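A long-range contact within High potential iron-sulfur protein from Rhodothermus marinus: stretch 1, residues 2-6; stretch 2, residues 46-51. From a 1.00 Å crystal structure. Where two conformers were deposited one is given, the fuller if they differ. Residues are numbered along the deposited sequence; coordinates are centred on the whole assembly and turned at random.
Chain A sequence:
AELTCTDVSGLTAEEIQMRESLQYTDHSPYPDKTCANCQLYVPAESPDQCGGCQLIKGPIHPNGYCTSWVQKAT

Stretch 1 (2-6) ELTCT
Stretch 2, residues 46-51: SPDQCG

Two loop segments of one chain, their contacting residues at least 44 positions apart, are tied together by a disulfide. Neither forms a regular helix or strand. The contact is small, burying 213 Å² over both sides, and most of that comes from Cys 50, Leu 3 and Cys 5.

Leu 3 lies nearest Asp 48, with CA to CA at 6.4 Å, and Cys 5 lies nearest Cys 50, with CA to CA at 5.9 Å. Both pairs advance together, so the two stretches run in the same general direction. No hydrogen bond crosses between them.

Stretch 1 is extended at first. Its phi/psi values are -74/152 at Glu 2, -41/126 at Leu 3 and -127/149 at Thr 4. It bends at Cys 5 (-135/41) and Thr 6 (-110/6). The CA-to-CB bonds of Leu 3 and Cys 5 point toward stretch 2, while that of Thr 4 between them points away.

Stretch 2 opens with a type I beta turn from Ser 46 to Gln 49. Pro 47 (-66/-6) and Asp 48 (-98/9) occupy its central positions. Gln 49 N donates to Ser 46 O at 3.1 Å, closing the turn. Asp 48 N donates to Ser 46 OG at 2.9 Å, with Ser 46 chi1 at 158° (t). The chain then extends through Gln 49 (-127/159) and Cys 50 (-74/149). The CA-to-CB bonds of Pro 47, Asp 48 and Gln 49 point away from stretch 1, so these residues meet Leu 3 through their backbone carbonyls.

Cys 50 has the largest covered area, 73 Å². Its CA-to-CB bond points sideways, and chi1 is -61° (m). Cys 5 has chi1 of -55° (m). Cys 5 SG and Cys 50 SG are covalently bonded at 2.0 Å, with chi3 of -98°, close to the right angle a disulfide prefers. Thr 4 O also approaches Cys 50 SG, at 3.2 Å.

Leu 3 covers nearly as much, 65 Å². Its chi1 is 180° (t) and chi2 is 64° (p), which carries both methyls to stretch 2. Leu 3 CD1 packs against Cys 50 SG at 3.8 Å, an apolar contact beside the disulfide. Leu 3 CD1 also lies 3.6 Å from Asp 48 O. Leu 3 CD2 sits 3.5 Å from Gln 49 O and 4.0 Å from Pro 47 O. These carbonyl contacts are van der Waals packing. The covalent link thus ties the two stretches together at Cys 5 and Cys 50, and Leu 3 fills space next to it.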

# COMPACT_ATOMS: atom_id res chain seq x y z
N GLU A 2 -1.84 15.66 4.54
CA GLU A 2 -0.97 14.76 3.78
C GLU A 2 -1.94 13.77 3.11
O GLU A 2 -3.11 13.55 3.37
CB GLU A 2 0.17 14.15 4.54
CG GLU A 2 1.33 15.15 4.68
CD GLU A 2 1.46 15.84 6.01
OE1 GLU A 2 2.42 15.44 6.70
OE2 GLU A 2 0.70 16.74 6.40
N LEU A 3 -1.41 13.33 1.99
CA LEU A 3 -1.85 12.19 1.22
C LEU A 3 -2.23 11.04 2.13
O LEU A 3 -1.40 10.59 2.95
CB LEU A 3 -0.77 11.75 0.25
CG LEU A 3 -1.12 10.55 -0.62
CD1 LEU A 3 -2.29 10.94 -1.51
CD2 LEU A 3 0.04 10.05 -1.42
N THR A 4 -3.43 10.53 1.99
CA THR A 4 -3.92 9.35 2.67
C THR A 4 -4.45 8.38 1.61
O THR A 4 -4.98 8.79 0.59
CB THR A 4 -4.99 9.59 3.75
OG1 THR A 4 -6.09 10.22 3.13
CG2 THR A 4 -4.49 10.50 4.89
N CYS A 5 -4.32 7.09 1.92
CA CYS A 5 -4.62 6.01 0.98
C CYS A 5 -5.43 4.90 1.61
O CYS A 5 -5.27 3.73 1.33
CB CYS A 5 -3.34 5.43 0.34
SG CYS A 5 -2.36 6.74 -0.47
N THR A 6 -6.39 5.33 2.44
CA THR A 6 -7.22 4.41 3.20
C THR A 6 -8.66 4.37 2.70
O THR A 6 -9.49 3.69 3.32
CB THR A 6 -7.17 4.81 4.69
OG1 THR A 6 -7.42 6.19 4.76
CG2 THR A 6 -5.83 4.47 5.33
N SER A 46 1.57 10.94 -9.70
CA SER A 46 1.98 12.20 -9.14
C SER A 46 2.31 11.84 -7.70
O SER A 46 1.57 11.02 -7.18
CB SER A 46 0.94 13.30 -8.98
OG SER A 46 1.06 14.39 -8.08
N PRO A 47 3.26 12.51 -7.07
CA PRO A 47 3.46 12.28 -5.63
C PRO A 47 2.32 12.72 -4.75
O PRO A 47 2.34 12.48 -3.55
CB PRO A 47 4.73 13.07 -5.48
CG PRO A 47 4.89 14.02 -6.56
CD PRO A 47 4.16 13.50 -7.72
N ASP A 48 1.31 13.39 -5.35
CA ASP A 48 0.16 13.85 -4.62
C ASP A 48 -1.04 12.92 -4.71
O ASP A 48 -2.10 13.25 -4.28
CB ASP A 48 -0.23 15.25 -4.98
CG ASP A 48 0.82 16.27 -4.58
OD1 ASP A 48 1.95 15.92 -4.20
OD2 ASP A 48 0.40 17.48 -4.63
N GLN A 49 -0.83 11.75 -5.28
CA GLN A 49 -1.81 10.68 -5.41
C GLN A 49 -1.22 9.40 -4.85
O GLN A 49 -0.04 9.17 -4.82
CB GLN A 49 -2.05 10.38 -6.94
CG GLN A 49 -2.61 11.66 -7.50
CD GLN A 49 -2.86 11.29 -8.96
OE1 GLN A 49 -1.92 11.46 -9.73
NE2 GLN A 49 -4.04 10.71 -9.17
N CYS A 50 -2.17 8.50 -4.50
CA CYS A 50 -1.79 7.17 -4.03
C CYS A 50 -1.28 6.33 -5.22
O CYS A 50 -1.73 6.45 -6.35
CB CYS A 50 -2.98 6.47 -3.39
SG CYS A 50 -3.60 7.37 -1.94
N GLY A 51 -0.34 5.44 -4.87
CA GLY A 51 0.11 4.42 -5.75
C GLY A 51 -0.81 3.21 -5.68
O GLY A 51 -1.97 3.27 -5.24